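Local atomic coordinates of member of DUF4221 family (Bacteroides vulgatus, PDB entry 3S9J), a protein that is of unknown function but folds as a six-bladed beta-propeller that carries bound sodium ions in the crystal. Residues Gly83-Pro88 / Ala136-Lys141; Asp142-Leu147 / Ser169-Thr174; Glu190-Ile195 / Leu248-Glu253; Phe125-Phe130 / Arg148-Lys153. All coordinates share one frame; numbering follows the deposited sequence. Where two conformers were deposited one is given.

Contact 1: residues Gly83-Pro88 / Ala136-Lys141. With FMT (formic acid), chain J.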
loop_
_atom_site.group_PDB
_atom_site.type_symbol
_atom_site.label_atom_id
_atom_site.label_comp_id
_atom_site.label_asym_id
_atom_site.label_seq_id
_atom_site.Cartn_x
_atom_site.Cartn_y
_atom_site.Cartn_z
ATOM N N GLY A 83 9.086 -6.460 -0.830
ATOM C CA GLY A 83 8.880 -5.086 -0.440
ATOM C C GLY A 83 10.214 -4.350 -0.534
ATOM O O GLY A 83 11.244 -4.810 -0.019
ATOM N N SER A 84 10.183 -3.178 -1.144
ATOM C CA SER A 84 11.372 -2.360 -1.334
ATOM C C SER A 84 10.961 -0.936 -1.603
ATOM O O SER A 84 9.918 -0.679 -2.226
ATOM C CB SER A 84 12.262 -2.924 -2.450
ATOM O OG SER A 84 11.547 -3.003 -3.670
ATOM N N ARG A 85 11.770 0.016 -1.127
ATOM C CA ARG A 85 11.380 1.395 -1.201
ATOM C C ARG A 85 12.556 2.327 -1.411
ATOM O O ARG A 85 13.596 2.165 -0.762
ATOM C CB ARG A 85 10.665 1.778 0.104
ATOM C CG ARG A 85 11.549 1.734 1.305
ATOM C CD ARG A 85 10.819 1.958 2.615
ATOM N NE ARG A 85 10.001 3.141 2.686
ATOM C CZ ARG A 85 10.419 4.398 2.839
ATOM N NH1 ARG A 85 11.713 4.739 2.861
ATOM N NH2 ARG A 85 9.522 5.345 2.973
ATOM N N PRO A 86 12.382 3.319 -2.286
ATOM C CA PRO A 86 13.389 4.395 -2.424
ATOM C C PRO A 86 13.409 5.181 -1.129
ATOM O O PRO A 86 12.339 5.519 -0.594
ATOM C CB PRO A 86 12.863 5.241 -3.576
ATOM C CG PRO A 86 11.414 4.966 -3.689
ATOM C CD PRO A 86 11.177 3.569 -3.094
ATOM N N SER A 87 14.602 5.454 -0.607
ATOM C CA SER A 87 14.722 5.937 0.762
ATOM C C SER A 87 15.729 7.116 0.864
ATOM O O SER A 87 16.697 7.033 1.638
ATOM C CB SER A 87 15.141 4.789 1.678
ATOM O OG SER A 87 14.157 3.769 1.698
ATOM N N PRO A 88 15.469 8.218 0.136
ATOM C CA PRO A 88 14.248 8.559 -0.627
ATOM C C PRO A 88 14.316 8.345 -2.122
ATOM O O PRO A 88 13.326 8.562 -2.808
ATOM C CB PRO A 88 14.103 10.059 -0.355
ATOM C CG PRO A 88 15.524 10.536 -0.325
ATOM C CD PRO A 88 16.303 9.431 0.357
ATOM N N ALA A 136 1.197 1.019 1.646
ATOM C CA ALA A 136 1.857 0.835 2.937
ATOM C C ALA A 136 3.351 1.186 2.750
ATOM O O ALA A 136 4.201 0.315 2.697
ATOM C CB ALA A 136 1.702 -0.581 3.388
ATOM N N PRO A 137 3.646 2.466 2.607
ATOM C CA PRO A 137 4.939 2.867 2.058
ATOM C C PRO A 137 6.097 2.840 3.046
ATOM O O PRO A 137 7.238 3.057 2.627
ATOM C CB PRO A 137 4.700 4.325 1.637
ATOM C CG PRO A 137 3.627 4.786 2.591
ATOM C CD PRO A 137 2.725 3.613 2.710
ATOM N N ALA A 138 5.784 2.623 4.320
ATOM C CA ALA A 138 6.680 2.909 5.446
ATOM C C ALA A 138 7.008 4.387 5.411
ATOM O O ALA A 138 6.598 5.125 4.505
ATOM C CB ALA A 138 7.929 2.052 5.417
ATOM N N PHE A 139 7.752 4.856 6.412
ATOM C CA PHE A 139 8.231 6.210 6.414
ATOM C C PHE A 139 9.472 6.291 7.321
ATOM O O PHE A 139 9.740 5.378 8.140
ATOM C CB PHE A 139 7.158 7.231 6.805
ATOM C CG PHE A 139 6.561 7.034 8.195
ATOM C CD1 PHE A 139 5.485 6.176 8.386
ATOM C CD2 PHE A 139 7.067 7.711 9.293
ATOM C CE1 PHE A 139 4.941 5.989 9.658
ATOM C CE2 PHE A 139 6.510 7.538 10.580
ATOM C CZ PHE A 139 5.436 6.688 10.741
ATOM N N ILE A 140 10.251 7.329 7.106
ATOM C CA ILE A 140 11.513 7.512 7.844
ATOM C C ILE A 140 11.429 8.823 8.591
ATOM O O ILE A 140 11.148 9.874 8.012
ATOM C CB ILE A 140 12.757 7.430 6.923
ATOM C CG1 ILE A 140 12.848 6.022 6.301
ATOM C CG2 ILE A 140 14.088 7.766 7.694
ATOM C CD1 ILE A 140 13.986 5.809 5.332
ATOM N N LYS A 141 11.635 8.749 9.901
ATOM C CA LYS A 141 11.659 9.952 10.755
ATOM C C LYS A 141 12.858 9.796 11.682
ATOM O O LYS A 141 13.012 8.749 12.323
ATOM C CB LYS A 141 10.343 10.091 11.541
ATOM C CG LYS A 141 10.234 11.354 12.429
ATOM C CD LYS A 141 8.837 11.490 13.110
ATOM C CE LYS A 141 8.677 12.812 13.902
ATOM N NZ LYS A 141 7.270 13.025 14.497
HETATM C C FMT J . 11.505 8.371 2.509
HETATM O O1 FMT J . 10.329 8.003 2.381
HETATM O O2 FMT J . 12.449 7.591 2.666
#
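The guanidinium plane of Arg-85 meets its chief partners at its edge, the carbonyl O of Pro-137 and the oxygens of a bound formic acid molecule, while Ala-138 O and Ile-140 CD1 approach it at a slant. Two nitrogens grip Pro-137 side-on: NE lies 2.8 Å from Pro-137 O in a nearly straight bond (169°) within the carbonyl plane, and NH2 reaches the same oxygen at 3.3 Å from above that plane. A weak bond joins NH2 to Ala-138 O. The bend at chi3 (-53°) is what places NE for this grip. Formic acid closes the end of the group, with O2 3.0 Å from Arg-85 NH1 and O1 2.8 Å from Arg-85 NH2. NH1 also donates to Ser-87 OG at 2.9 Å, and that hydroxyl in turn bonds Arg-85 O. Ile-140 CD1, 3.5 Å from Arg-85 NH1, and Ala-138 CB supply apolar flanks beside the charge. Arginine suits this place because its planar fan of N-H groups can serve several acceptors at once, tying strand 84-86 of one blade to the entry of the next. The formic acid, probably from the crystallisation liquor, suggests that the spot could accept a small carboxylate.

Contact 2: residues Asp142-Leu147 / Ser169-Thr174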
loop_
_atom_site.group_PDB
_atom_site.type_symbol
_atom_site.label_atom_id
_atom_site.label_comp_id
_atom_site.label_asym_id
_atom_site.label_seq_id
_atom_site.Cartn_x
_atom_site.Cartn_y
_atom_site.Cartn_z
ATOM N N ASP A 142 13.728 10.813 11.713
ATOM C CA ASP A 142 14.893 10.816 12.601
ATOM C C ASP A 142 15.722 9.530 12.447
ATOM O O ASP A 142 16.088 8.910 13.438
ATOM C CB ASP A 142 14.408 10.979 14.038
ATOM C CG ASP A 142 15.403 11.697 14.926
ATOM O OD1 ASP A 142 16.522 12.046 14.478
ATOM O OD2 ASP A 142 15.029 11.923 16.091
ATOM N N SER A 143 15.973 9.139 11.198
ATOM C CA SER A 143 16.783 7.966 10.838
ATOM C C SER A 143 16.285 6.605 11.392
ATOM O O SER A 143 17.075 5.677 11.571
ATOM C CB SER A 143 18.251 8.226 11.207
ATOM O OG SER A 143 18.756 9.301 10.408
ATOM N N CYS A 144 14.973 6.505 11.603
ATOM C CA CYS A 144 14.313 5.241 11.903
ATOM C C CYS A 144 13.252 4.977 10.847
ATOM O O CYS A 144 12.553 5.900 10.417
ATOM C CB CYS A 144 13.620 5.296 13.260
ATOM S SG CYS A 144 14.768 5.614 14.642
ATOM N N ILE A 145 13.114 3.711 10.484
ATOM C CA ILE A 145 12.067 3.287 9.549
ATOM C C ILE A 145 10.879 2.770 10.356
ATOM O O ILE A 145 11.054 1.968 11.259
ATOM C CB ILE A 145 12.564 2.240 8.564
ATOM C CG1 ILE A 145 11.444 1.974 7.528
ATOM C CG2 ILE A 145 13.045 0.969 9.266
ATOM C CD1 ILE A 145 11.854 1.120 6.406
ATOM N N PHE A 146 9.687 3.242 10.000
ATOM C CA PHE A 146 8.430 2.927 10.667
ATOM C C PHE A 146 7.619 2.054 9.766
ATOM O O PHE A 146 7.464 2.356 8.568
ATOM C CB PHE A 146 7.659 4.194 10.920
ATOM C CG PHE A 146 8.230 5.040 12.006
ATOM C CD1 PHE A 146 9.424 5.746 11.812
ATOM C CD2 PHE A 146 7.563 5.161 13.226
ATOM C CE1 PHE A 146 9.932 6.543 12.821
ATOM C CE2 PHE A 146 8.096 5.965 14.238
ATOM C CZ PHE A 146 9.262 6.646 14.028
ATOM N N LEU A 147 7.084 0.988 10.339
ATOM C CA LEU A 147 6.401 -0.115 9.644
ATOM C C LEU A 147 5.100 -0.472 10.374
ATOM O O LEU A 147 5.084 -0.451 11.592
ATOM C CB LEU A 147 7.245 -1.410 9.704
ATOM C CG LEU A 147 8.531 -1.619 8.885
ATOM C CD1 LEU A 147 8.553 -3.027 8.330
ATOM C CD2 LEU A 147 8.664 -0.646 7.766
ATOM N N SER A 169 9.236 0.932 14.945
ATOM C CA SER A 169 10.308 1.536 14.153
ATOM C C SER A 169 11.604 0.811 14.427
ATOM O O SER A 169 11.751 0.181 15.463
ATOM C CB SER A 169 10.471 3.020 14.460
ATOM O OG SER A 169 11.014 3.216 15.772
ATOM N N GLN A 170 12.512 0.873 13.472
ATOM C CA GLN A 170 13.852 0.353 13.649
ATOM C C GLN A 170 14.867 1.425 13.327
ATOM O O GLN A 170 14.800 2.086 12.282
ATOM C CB GLN A 170 14.070 -0.886 12.758
ATOM C CG GLN A 170 15.450 -1.493 12.979
ATOM C CD GLN A 170 15.579 -2.871 12.436
ATOM O OE1 GLN A 170 15.163 -3.143 11.292
ATOM N NE2 GLN A 170 16.161 -3.756 13.222
ATOM N N ASP A 171 15.832 1.607 14.230
ATOM C CA ASP A 171 16.854 2.611 14.066
ATOM C C ASP A 171 17.833 2.096 13.033
ATOM O O ASP A 171 18.393 1.015 13.181
ATOM C CB ASP A 171 17.522 2.870 15.417
ATOM C CG ASP A 171 18.457 4.036 15.379
ATOM O OD1 ASP A 171 19.486 3.928 14.710
ATOM O OD2 ASP A 171 18.135 5.091 15.949
ATOM N N LEU A 172 18.081 2.887 11.995
ATOM C CA LEU A 172 18.953 2.450 10.904
ATOM C C LEU A 172 20.456 2.531 11.248
ATOM O O LEU A 172 21.297 2.049 10.505
ATOM C CB LEU A 172 18.631 3.265 9.652
ATOM C CG LEU A 172 17.196 3.083 9.123
ATOM C CD1 LEU A 172 16.878 4.122 8.054
ATOM C CD2 LEU A 172 16.986 1.642 8.607
ATOM N N ARG A 173 20.795 3.110 12.395
ATOM C CA ARG A 173 22.181 3.018 12.875
ATOM C C ARG A 173 22.351 1.820 13.806
ATOM O O ARG A 173 23.234 1.008 13.620
ATOM C CB ARG A 173 22.629 4.271 13.588
ATOM C CG ARG A 173 24.099 4.118 14.048
ATOM C CD ARG A 173 24.679 5.300 14.628
ATOM N NE ARG A 173 25.993 4.988 15.212
ATOM C CZ ARG A 173 27.127 4.866 14.521
ATOM N NH1 ARG A 173 27.137 5.020 13.192
ATOM N NH2 ARG A 173 28.263 4.589 15.145
ATOM N N THR A 174 21.508 1.717 14.820
ATOM C CA THR A 174 21.739 0.772 15.911
ATOM C C THR A 174 20.974 -0.554 15.795
ATOM O O THR A 174 21.261 -1.496 16.558
ATOM C CB THR A 174 21.372 1.389 17.282
ATOM O OG1 THR A 174 19.959 1.515 17.381
ATOM C CG2 THR A 174 22.046 2.787 17.503
#
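Cys-144 to Phe-146 and Ser-169 to Asp-171 pair as antiparallel strands, their directions 162° apart, with Ile-145 and Gln-170 as the hydrogen-bonded pair between two non-hydrogen-bonded ones. Ile-145 N donates to Gln-170 O at 3.0 Å, and Gln-170 N returns the bond to Ile-145 O at 2.9 Å. Beyond the strand, Leu-172 N reaches Ser-143 O at 3.0 Å. Ser-169 and Phe-146 share a face of the sheet, and Ser-169 CB sits over the centre of the ring, 3.6 Å from the centroid of Phe-146, in a CH-pi contact. A serine suits the place, since its short side chain lets CB come down over the ring. On the same face Cys-144 SG lies 3.6 Å from Asp-171 OD2. On the other face, with Gln-170, Ile-145 CG2 packs 4.1 Å from Leu-172 CD2, just beyond the strand; Gln-170 NE2 turns to Asn-117 O and Gly-175 O. Asp-171 CG is anti to the backbone N (chi1 -172°), and OD1 accepts from Arg-173 N at 2.8 Å, an Asx turn that a bond from Thr-174 N at 3.0 Å extends to an Asx motif just past the strand. An alanine here would probably leave both amides without their acceptor and the turn freer to move. In these two middle strands of a four-stranded propeller blade, backbone bonds set the register and one carboxylate oxygen shapes the exit.

Contact 3: residues Glu190-Ile195 / Leu248-Glu253; sequences EEYDNI and LGNSME
Asn-250 lies flat against the ring of Tyr-192, amide and ring planes 15° apart and stacked. Its CB sits over the ring centre, 3.5 Å from the centroid of Tyr-192, in a CH-pi contact. CG, anti to the backbone N (chi1 -179°), comes 3.7 Å from Tyr-192 CD1, and ND2 runs on over the same side of the ring toward CD1 and CE1. At the tip, Asn-250 OD1 accepts from the backbone N of selenomethionine Met-252 at 3.0 Å, making an Asx turn. A water donates to Asn-250 OD1 at 2.8 Å and accepts from Asn-194 N, linking the two segments. Asparagine suits the place: its flat amide stacks while its oxygen serves the backbone. The opposite face of the ring carries Glu-190 CB, and Leu-248 O meets the edge, 3.4 Å from Tyr-192 CE2. Glu-190 OE1 accepts from Leu-248 N at 3.0 Å, the donor standing above the carboxylate plane. Ser-251 N donates to Asn-194 O at 2.9 Å. Ser-251 OG adds a weak bond to that oxygen. Ile-195 and Asn-250 form an antiparallel non-hydrogen-bonded pair in a small, weakly bonded two-stranded sheet, 195-197 with 249-250, set apart from the four-stranded propeller blades and leading through a 3-10 turn toward helix 255-263.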
loop_
_atom_site.group_PDB
_atom_site.type_symbol
_atom_site.label_atom_id
_atom_site.label_comp_id
_atom_site.label_asym_id
_atom_site.label_seq_id
_atom_site.Cartn_x
_atom_site.Cartn_y
_atom_site.Cartn_z
ATOM N N GLU A 190 -15.685 -8.922 17.331
ATOM C CA GLU A 190 -15.712 -10.387 17.339
ATOM C C GLU A 190 -14.539 -10.973 18.107
ATOM O O GLU A 190 -13.419 -10.471 18.015
ATOM C CB GLU A 190 -15.723 -10.947 15.916
ATOM C CG GLU A 190 -16.957 -10.563 15.106
ATOM C CD GLU A 190 -16.873 -9.189 14.480
ATOM O OE1 GLU A 190 -15.744 -8.669 14.325
ATOM O OE2 GLU A 190 -17.942 -8.628 14.137
ATOM N N GLU A 191 -14.793 -12.046 18.855
ATOM C CA GLU A 191 -13.755 -12.695 19.641
ATOM C C GLU A 191 -13.608 -14.146 19.207
ATOM O O GLU A 191 -14.168 -15.055 19.815
ATOM C CB GLU A 191 -14.066 -12.574 21.135
ATOM C CG GLU A 191 -13.971 -11.126 21.637
ATOM C CD GLU A 191 -14.187 -10.980 23.133
ATOM O OE1 GLU A 191 -14.957 -11.780 23.701
ATOM O OE2 GLU A 191 -13.603 -10.054 23.747
ATOM N N TYR A 192 -12.877 -14.346 18.125
ATOM C CA TYR A 192 -12.653 -15.673 17.569
ATOM C C TYR A 192 -11.348 -16.282 18.102
ATOM O O TYR A 192 -10.449 -15.566 18.540
ATOM C CB TYR A 192 -12.616 -15.600 16.044
ATOM C CG TYR A 192 -13.886 -15.075 15.385
ATOM C CD1 TYR A 192 -15.143 -15.592 15.712
ATOM C CD2 TYR A 192 -13.826 -14.087 14.405
ATOM C CE1 TYR A 192 -16.303 -15.118 15.085
ATOM C CE2 TYR A 192 -14.976 -13.620 13.773
ATOM C CZ TYR A 192 -16.202 -14.127 14.122
ATOM O OH TYR A 192 -17.325 -13.641 13.480
ATOM N N ASP A 193 -11.250 -17.607 18.077
ATOM C CA ASP A 193 -10.007 -18.276 18.442
ATOM C C ASP A 193 -8.901 -17.958 17.452
ATOM O O ASP A 193 -7.754 -17.822 17.854
ATOM C CB ASP A 193 -10.189 -19.795 18.513
ATOM C CG ASP A 193 -10.925 -20.243 19.765
ATOM O OD1 ASP A 193 -10.841 -19.550 20.805
ATOM O OD2 ASP A 193 -11.581 -21.302 19.695
ATOM N N ASN A 194 -9.252 -17.862 16.162
ATOM C CA ASN A 194 -8.312 -17.525 15.106
ATOM C C ASN A 194 -8.951 -16.634 14.037
ATOM O O ASN A 194 -9.979 -16.987 13.423
ATOM C CB ASN A 194 -7.730 -18.790 14.466
ATOM C CG ASN A 194 -6.917 -19.637 15.464
ATOM O OD1 ASN A 194 -5.699 -19.484 15.580
ATOM N ND2 ASN A 194 -7.606 -20.504 16.204
ATOM N N ILE A 195 -8.326 -15.480 13.824
ATOM C CA ILE A 195 -8.858 -14.441 12.945
ATOM C C ILE A 195 -8.349 -14.650 11.534
ATOM O O ILE A 195 -7.142 -14.818 11.318
ATOM C CB ILE A 195 -8.453 -13.027 13.442
ATOM C CG1 ILE A 195 -9.096 -12.729 14.788
ATOM C CG2 ILE A 195 -8.843 -11.933 12.410
ATOM C CD1 ILE A 195 -8.397 -11.597 15.528
ATOM N N LEU A 248 -14.455 -8.811 11.590
ATOM C CA LEU A 248 -13.381 -9.780 11.526
ATOM C C LEU A 248 -13.885 -11.087 10.908
ATOM O O LEU A 248 -15.006 -11.502 11.157
ATOM C CB LEU A 248 -12.821 -10.034 12.918
ATOM C CG LEU A 248 -12.182 -8.825 13.624
ATOM C CD1 LEU A 248 -11.750 -9.224 15.032
ATOM C CD2 LEU A 248 -10.968 -8.278 12.841
ATOM N N GLY A 249 -13.027 -11.733 10.139
ATOM C CA GLY A 249 -13.300 -13.068 9.643
ATOM C C GLY A 249 -12.904 -14.124 10.658
ATOM O O GLY A 249 -11.911 -13.982 11.372
ATOM N N ASN A 250 -13.698 -15.179 10.709
ATOM C CA ASN A 250 -13.449 -16.336 11.547
ATOM C C ASN A 250 -12.740 -17.429 10.740
ATOM O O ASN A 250 -13.293 -17.917 9.760
ATOM C CB ASN A 250 -14.773 -16.848 12.072
ATOM C CG ASN A 250 -14.619 -18.043 12.984
ATOM O OD1 ASN A 250 -13.516 -18.555 13.186
ATOM N ND2 ASN A 250 -15.733 -18.500 13.534
ATOM N N SER A 251 -11.523 -17.808 11.131
ATOM C CA SER A 251 -10.774 -18.854 10.407
ATOM C C SER A 251 -11.531 -20.186 10.309
ATOM O O SER A 251 -11.424 -20.873 9.299
ATOM C CB SER A 251 -9.389 -19.096 11.041
ATOM O OG SER A 251 -8.517 -18.025 10.732
HETATM N N MSE A 252 -12.300 -20.540 11.331
HETATM C CA MSE A 252 -13.069 -21.795 11.375
HETATM C C MSE A 252 -14.169 -21.869 10.312
HETATM O O MSE A 252 -14.705 -22.936 10.042
HETATM C CB MSE A 252 -13.709 -21.990 12.764
HETATM C CG MSE A 252 -12.905 -22.888 13.705
HETATM SE SE MSE A 252 -13.627 -22.916 15.511
HETATM C CE MSE A 252 -15.532 -22.709 15.105
ATOM N N GLU A 253 -14.548 -20.716 9.750
ATOM C CA GLU A 253 -15.546 -20.667 8.668
ATOM C C GLU A 253 -14.924 -21.138 7.356
ATOM O O GLU A 253 -15.645 -21.447 6.410
ATOM C CB GLU A 253 -16.124 -19.260 8.448
ATOM C CG GLU A 253 -17.129 -18.814 9.480
ATOM C CD GLU A 253 -17.796 -17.465 9.152
ATOM O OE1 GLU A 253 -17.647 -16.943 8.013
ATOM O OE2 GLU A 253 -18.488 -16.931 10.055
HETATM O O HOH W 1 -11.868 -19.231 15.367
#

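Contact 4: residues Phe125-Phe130 / Arg148-Lys153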
loop_
_atom_site.group_PDB
_atom_site.type_symbol
_atom_site.label_atom_id
_atom_site.label_comp_id
_atom_site.label_asym_id
_atom_site.label_seq_id
_atom_site.Cartn_x
_atom_site.Cartn_y
_atom_site.Cartn_z
ATOM N N PHE A 125 8.999 -13.453 16.185
ATOM C CA PHE A 125 8.742 -13.158 14.796
ATOM C C PHE A 125 7.614 -12.152 14.717
ATOM O O PHE A 125 6.598 -12.284 15.404
ATOM C CB PHE A 125 8.336 -14.425 14.029
ATOM C CG PHE A 125 7.916 -14.138 12.618
ATOM C CD1 PHE A 125 8.863 -14.051 11.608
ATOM C CD2 PHE A 125 6.587 -13.894 12.322
ATOM C CE1 PHE A 125 8.474 -13.746 10.297
ATOM C CE2 PHE A 125 6.199 -13.580 11.011
ATOM C CZ PHE A 125 7.164 -13.509 10.013
ATOM N N THR A 126 7.771 -11.156 13.839
ATOM C CA THR A 126 6.695 -10.206 13.546
ATOM C C THR A 126 6.715 -9.917 12.035
ATOM O O THR A 126 7.789 -9.742 11.457
ATOM C CB THR A 126 6.811 -8.883 14.400
ATOM O OG1 THR A 126 5.763 -7.991 14.044
ATOM C CG2 THR A 126 8.139 -8.194 14.206
ATOM N N PRO A 127 5.532 -9.918 11.377
ATOM C CA PRO A 127 5.561 -9.668 9.923
ATOM C C PRO A 127 6.213 -8.333 9.559
ATOM O O PRO A 127 5.899 -7.316 10.155
ATOM C CB PRO A 127 4.079 -9.714 9.520
ATOM C CG PRO A 127 3.481 -10.701 10.517
ATOM C CD PRO A 127 4.217 -10.427 11.827
ATOM N N LEU A 128 7.110 -8.381 8.576
ATOM C CA LEU A 128 7.833 -7.201 8.068
ATOM C C LEU A 128 7.401 -6.945 6.647
ATOM O O LEU A 128 7.643 -7.785 5.769
ATOM C CB LEU A 128 9.330 -7.465 8.019
ATOM C CG LEU A 128 9.979 -7.805 9.326
ATOM C CD1 LEU A 128 11.469 -8.047 9.070
ATOM C CD2 LEU A 128 9.716 -6.663 10.296
ATOM N N SER A 129 6.766 -5.811 6.408
ATOM C CA SER A 129 6.358 -5.495 5.061
ATOM C C SER A 129 6.185 -4.012 4.845
ATOM O O SER A 129 5.904 -3.252 5.783
ATOM C CB SER A 129 5.022 -6.207 4.721
ATOM O OG SER A 129 4.650 -5.958 3.364
ATOM N N PHE A 130 6.400 -3.637 3.599
ATOM C CA PHE A 130 5.954 -2.369 3.041
ATOM C C PHE A 130 5.760 -2.625 1.543
ATOM O O PHE A 130 6.301 -3.600 0.983
ATOM C CB PHE A 130 6.882 -1.171 3.353
ATOM C CG PHE A 130 8.359 -1.472 3.332
ATOM C CD1 PHE A 130 9.063 -1.538 2.149
ATOM C CD2 PHE A 130 9.074 -1.582 4.529
ATOM C CE1 PHE A 130 10.436 -1.808 2.165
ATOM C CE2 PHE A 130 10.440 -1.839 4.532
ATOM C CZ PHE A 130 11.115 -1.932 3.348
ATOM N N ARG A 148 4.097 -0.932 9.639
ATOM C CA ARG A 148 2.907 -1.502 10.253
ATOM C C ARG A 148 3.263 -2.728 11.056
ATOM O O ARG A 148 4.153 -3.506 10.683
ATOM C CB ARG A 148 1.897 -1.883 9.149
ATOM C CG ARG A 148 0.750 -2.746 9.565
ATOM C CD ARG A 148 -0.278 -2.842 8.428
ATOM N NE ARG A 148 -1.268 -3.871 8.703
ATOM C CZ ARG A 148 -1.158 -5.163 8.409
ATOM N NH1 ARG A 148 -0.074 -5.652 7.816
ATOM N NH2 ARG A 148 -2.156 -5.980 8.746
ATOM N N GLN A 149 2.519 -2.941 12.131
ATOM C CA GLN A 149 2.627 -4.161 12.903
ATOM C C GLN A 149 1.257 -4.871 12.993
ATOM O O GLN A 149 0.214 -4.217 13.076
ATOM C CB GLN A 149 3.170 -3.848 14.291
ATOM C CG GLN A 149 4.635 -3.443 14.222
ATOM C CD GLN A 149 5.539 -4.610 13.919
ATOM O OE1 GLN A 149 5.840 -5.424 14.800
ATOM N NE2 GLN A 149 5.985 -4.704 12.690
ATOM N N GLU A 150 1.318 -6.200 12.924
ATOM C CA GLU A 150 0.112 -7.030 13.009
ATOM C C GLU A 150 -0.111 -7.479 14.471
ATOM O O GLU A 150 0.689 -7.162 15.366
ATOM C CB GLU A 150 0.217 -8.208 12.009
ATOM C CG GLU A 150 0.188 -7.767 10.509
ATOM C CD GLU A 150 0.168 -8.935 9.524
ATOM O OE1 GLU A 150 0.086 -10.084 10.000
ATOM O OE2 GLU A 150 0.239 -8.723 8.278
ATOM N N ILE A 151 -1.221 -8.178 14.734
ATOM C CA ILE A 151 -1.526 -8.647 16.089
ATOM C C ILE A 151 -0.550 -9.735 16.598
ATOM O O ILE A 151 -0.020 -10.503 15.823
ATOM C CB ILE A 151 -2.992 -9.145 16.196
ATOM C CG1 ILE A 151 -3.225 -10.323 15.244
ATOM C CG2 ILE A 151 -3.941 -7.984 15.890
ATOM C CD1 ILE A 151 -4.591 -10.982 15.353
ATOM N N LEU A 152 -0.333 -9.789 17.906
ATOM C CA LEU A 152 0.719 -10.646 18.477
ATOM C C LEU A 152 0.177 -11.937 19.084
ATOM O O LEU A 152 0.918 -12.716 19.684
ATOM C CB LEU A 152 1.529 -9.867 19.521
ATOM C CG LEU A 152 2.480 -8.784 18.977
ATOM C CD1 LEU A 152 3.262 -8.155 20.148
ATOM C CD2 LEU A 152 3.424 -9.329 17.860
ATOM N N LYS A 153 -1.117 -12.161 18.928
ATOM C CA LYS A 153 -1.722 -13.390 19.405
ATOM C C LYS A 153 -2.973 -13.643 18.596
ATOM O O LYS A 153 -3.673 -12.698 18.241
ATOM C CB LYS A 153 -2.022 -13.303 20.897
ATOM C CG LYS A 153 -3.129 -12.351 21.306
ATOM C CD LYS A 153 -3.410 -12.525 22.777
ATOM C CE LYS A 153 -4.713 -11.884 23.198
ATOM N NZ LYS A 153 -5.311 -12.539 24.401
HETATM O O HOH W 2 4.079 -7.208 12.177
HETATM O O HOH W 3 5.287 -5.110 8.747
HETATM O O HOH W 4 4.122 -1.341 6.574
#
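Thr-126 and Gln-149 cross at about a right angle, and so do Pro-127 and Glu-150, so the segments meet through two crossed pairs of side chains. In the first pair, Thr-126 OG1 donates to Gln-149 OE1 at 2.7 Å, the hydroxyl standing above the plane of the amide carbonyl. Gln-149 is bent at chi2 (-72°), which turns CD back toward its own backbone, and NE2 donates to Arg-148 O at 3.0 Å. The amide is therefore held at both ends, which fixes its flip. In the second pair, described for one of two Glu-150 conformers, the ring of Pro-127 lies against the carboxylate, CG 3.5 Å from Glu-150 OE1, while Glu-150 OE2 uses its anti lone pair for a salt bridge to Arg-148 NH1 at 3.1 Å. Proline suits this spot as a compact, rigid ring for the glutamate to pack on, with no N-H of its own to satisfy. One water donates to Thr-126 OG1 and Pro-127 O and accepts from Glu-150 N. A second joins Pro-127 O, Ser-129 N and Arg-148 O, and a third joins Ser-129 O to Arg-148 N. A leucine in place of Gln-149 would probably leave the Thr-126 hydroxyl without its acceptor and Arg-148 O without the amide's bond. Apart from Arg-148, which ends strand 144-148, neither segment is regular strand; a file of waters takes the place of direct backbone bonding, where the connection between two propeller blades, 125-130, runs beside the chain leaving that strand.

Contacts 1, 2 and 4 cluster in one part of the propeller, their centres 11 to 16 Å apart. Contacts 1 and 2 share the four-stranded sheet of strands 139-141, 144-148, 165-171 and 177-183; contact 1 joins that blade to strand 84-86 of the preceding one, and contact 2 lies within it. Contact 4 interleaves with both along the chain, and Phe-130 packs on Arg-85, Ile-145 and Leu-147. Contact 3 comes last in sequence and lies about 32 Å from contact 1 and 33 Å from contact 2, centre to centre, yet Ile-195 touches Ile-151 of contact 4. Contacts 1 and 4 thus link this blade to its predecessor and the connecting chain, while contact 3 belongs to a peripheral two-stranded sheet.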